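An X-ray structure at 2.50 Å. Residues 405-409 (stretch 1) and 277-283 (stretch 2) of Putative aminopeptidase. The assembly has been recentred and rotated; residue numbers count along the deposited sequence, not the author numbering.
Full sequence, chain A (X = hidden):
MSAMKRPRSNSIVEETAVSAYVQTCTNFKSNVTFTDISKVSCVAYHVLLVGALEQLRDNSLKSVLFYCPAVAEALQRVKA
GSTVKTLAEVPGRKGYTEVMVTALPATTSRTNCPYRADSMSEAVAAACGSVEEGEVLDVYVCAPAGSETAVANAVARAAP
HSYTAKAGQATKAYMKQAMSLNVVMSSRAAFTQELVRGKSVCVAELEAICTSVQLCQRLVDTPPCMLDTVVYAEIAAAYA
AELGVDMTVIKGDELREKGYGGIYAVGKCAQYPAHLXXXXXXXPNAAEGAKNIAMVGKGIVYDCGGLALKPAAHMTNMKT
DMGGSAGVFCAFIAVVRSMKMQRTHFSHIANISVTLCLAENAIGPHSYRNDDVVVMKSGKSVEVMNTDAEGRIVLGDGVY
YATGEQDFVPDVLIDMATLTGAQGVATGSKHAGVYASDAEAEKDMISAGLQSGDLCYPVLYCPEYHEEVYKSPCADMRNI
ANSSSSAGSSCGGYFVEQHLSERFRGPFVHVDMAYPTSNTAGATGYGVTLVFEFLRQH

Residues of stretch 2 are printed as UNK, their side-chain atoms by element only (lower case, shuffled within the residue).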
# COMPACT_ATOMS: atom_id res chain seq x y z
N GLU A 405 10.64 21.08 -38.81
CA GLU A 405 11.76 20.50 -39.56
C GLU A 405 11.42 19.98 -40.97
O GLU A 405 12.31 19.64 -41.76
CB GLU A 405 12.38 19.41 -38.71
CG GLU A 405 13.11 19.95 -37.50
CD GLU A 405 14.44 20.59 -37.84
OE1 GLU A 405 14.89 20.39 -38.99
OE2 GLU A 405 15.04 21.28 -36.97
N GLN A 406 10.14 19.92 -41.30
CA GLN A 406 9.72 19.51 -42.62
C GLN A 406 9.83 20.67 -43.60
O GLN A 406 9.96 21.84 -43.19
CB GLN A 406 8.30 18.99 -42.55
CG GLN A 406 8.20 17.78 -41.64
CD GLN A 406 7.10 16.82 -42.04
OE1 GLN A 406 7.35 15.78 -42.69
NE2 GLN A 406 5.87 17.16 -41.66
N ASP A 407 9.81 20.36 -44.90
CA ASP A 407 9.85 21.40 -45.94
C ASP A 407 8.50 22.06 -46.29
O ASP A 407 8.43 22.81 -47.25
CB ASP A 407 10.65 20.95 -47.19
CG ASP A 407 9.96 19.85 -48.07
OD1 ASP A 407 8.70 19.64 -48.07
OD2 ASP A 407 10.73 19.19 -48.82
N PHE A 408 7.44 21.80 -45.51
CA PHE A 408 6.18 22.58 -45.53
C PHE A 408 5.73 22.82 -44.08
O PHE A 408 6.07 22.05 -43.20
CB PHE A 408 5.10 21.80 -46.27
CG PHE A 408 4.56 20.61 -45.49
CD1 PHE A 408 5.17 19.36 -45.55
CD2 PHE A 408 3.42 20.74 -44.68
CE1 PHE A 408 4.65 18.27 -44.83
CE2 PHE A 408 2.92 19.66 -43.95
CZ PHE A 408 3.53 18.42 -44.04
N VAL A 409 4.93 23.84 -43.83
CA VAL A 409 4.47 24.13 -42.48
C VAL A 409 3.07 23.60 -42.36
O VAL A 409 2.24 24.03 -43.11
CB VAL A 409 4.38 25.65 -42.22
CG1 VAL A 409 3.78 25.93 -40.84
CG2 VAL A 409 5.76 26.29 -42.35
N UNK A 277 10.23 8.43 -37.22
CA UNK A 277 9.97 7.99 -38.56
C UNK A 277 8.81 8.83 -39.05
O UNK A 277 7.76 8.88 -38.38
c UNK A 277 9.41 6.05 -40.04
c UNK A 277 9.58 6.52 -38.60
c UNK A 277 10.60 5.67 -37.86
N UNK A 278 9.00 9.48 -40.20
CA UNK A 278 7.97 10.31 -40.79
C UNK A 278 7.78 9.94 -42.25
O UNK A 278 8.74 9.87 -43.02
c UNK A 278 8.30 11.79 -40.72
c UNK A 278 7.25 12.60 -41.52
o UNK A 278 8.29 12.21 -39.35
N UNK A 279 6.51 9.70 -42.60
CA UNK A 279 6.09 9.46 -43.97
C UNK A 279 5.28 10.65 -44.38
O UNK A 279 4.51 11.18 -43.58
c UNK A 279 5.21 8.21 -44.07
c UNK A 279 5.03 5.72 -44.45
c UNK A 279 6.69 6.61 -42.81
c UNK A 279 5.96 6.88 -44.12
N UNK A 280 5.45 11.08 -45.63
CA UNK A 280 4.69 12.23 -46.15
C UNK A 280 4.43 12.14 -47.66
O UNK A 280 5.30 11.72 -48.43
c UNK A 280 6.84 13.57 -46.41
n UNK A 280 5.46 17.38 -48.52
n UNK A 280 7.33 16.20 -49.14
c UNK A 280 7.41 14.98 -46.47
c UNK A 280 5.42 13.52 -45.83
n UNK A 280 6.43 15.96 -47.00
c UNK A 280 6.41 16.51 -48.22
N UNK A 281 3.22 12.55 -48.05
CA UNK A 281 2.77 12.59 -49.44
C UNK A 281 2.34 14.00 -49.78
O UNK A 281 1.58 14.60 -49.01
c UNK A 281 1.68 10.47 -53.29
c UNK A 281 0.35 10.67 -53.70
c UNK A 281 2.08 10.81 -51.98
c UNK A 281 -0.57 11.18 -52.79
c UNK A 281 -0.15 11.51 -51.49
c UNK A 281 1.57 11.67 -49.64
c UNK A 281 1.17 11.35 -51.07
o UNK A 281 -0.07 10.34 -54.99
N UNK A 282 2.87 14.51 -50.91
CA UNK A 282 2.26 15.63 -51.62
C UNK A 282 1.23 15.07 -52.59
O UNK A 282 1.54 14.21 -53.43
c UNK A 282 5.28 19.62 -52.03
c UNK A 282 2.63 17.72 -53.12
n UNK A 282 4.69 20.82 -51.95
c UNK A 282 3.26 16.48 -52.41
c UNK A 282 3.66 18.68 -53.73
n UNK A 282 6.35 19.35 -51.27
n UNK A 282 4.85 18.66 -52.86
N UNK A 283 0.01 15.58 -52.46
CA UNK A 283 -1.10 15.17 -53.29
C UNK A 283 -0.97 15.86 -54.66
O UNK A 283 -1.01 17.10 -54.73
o UNK A 283 -3.50 14.37 -54.41
c UNK A 283 -3.63 15.00 -53.35
c UNK A 283 -2.42 15.52 -52.60
n UNK A 283 -4.81 15.26 -52.80

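Position 277 has three side-chain carbons, one bonded to CA and carrying the other two. This fork at the first carbon identifies Val277. Its side chain is out of reach of stretch 1, so it takes no part in the contact.

Position 278 also branches at the first carbon, but here the arms are one oxygen and one carbon. The carbon arm lies 3.4 Å from OE1 of Gln406. The branching is the pattern of threonine, so this is Thr278. CG2 is a methyl carbon, so its 3.4 Å approach to Gln406 OE1 is a packing contact; separately, OG1 is hydrogen-bonded elsewhere in the structure.

Position 279 carries four carbons forked at the second, which defines Leu279. Its CA-to-CB bond points away from stretch 1, as expected where side chains alternate along a strand, and the side chain makes no contact with it.

Position 280 has three carbons in a row, a nitrogen, then a carbon bearing two further nitrogens: a guanidinium at the end of an aliphatic arm. The third carbon is 3.9 Å from Gln406 OE1, and the terminal nitrogens approach Asp407 and Phe408. This is Arg280, with chi1 to chi3 in p, t and m. NH2 lies 3.6 Å from Phe408 CD1, in an oblique approach to the ring. NH1 is 3.9 Å from Asp407 OD1, a long salt bridge in which the oxygen sits over one face of the guanidinium, so no N-H points at it and the attraction rests on charge alone.

Position 281 shows one carbon leading to a six-carbon ring that bears an oxygen, hence Tyr281. Its side chain is out of reach of stretch 1.

Position 282 repeats the three-carbon, guanidinium-tipped pattern. Its CA-to-CB bond runs sideways, yet the end of the chain comes nearer to stretch 1, reaching Asp407. For Arg282, NH1 is 4.0 Å from Asp407 OD1, again a long salt bridge, but with the oxygen at the guanidinium edge, near its plane.

Position 283 has two carbons, the second carrying one oxygen and one nitrogen. A terminal amide on so short a chain gives Asn283, which is out of reach of stretch 1.

The contact is made by side chains across widely spaced backbones: the CA atoms of Gln406 and Arg280 are 9.5 Å apart. Arg280 has the largest covered area, 64 Å² of the 205 Å² total, and touches Gln406, Asp407 and Phe408. Asp407 OD1 serves both arginines electrostatically, and no hydrogen bond crosses between the stretches.

Stretch 2, residues 277-283: VTLRYRN
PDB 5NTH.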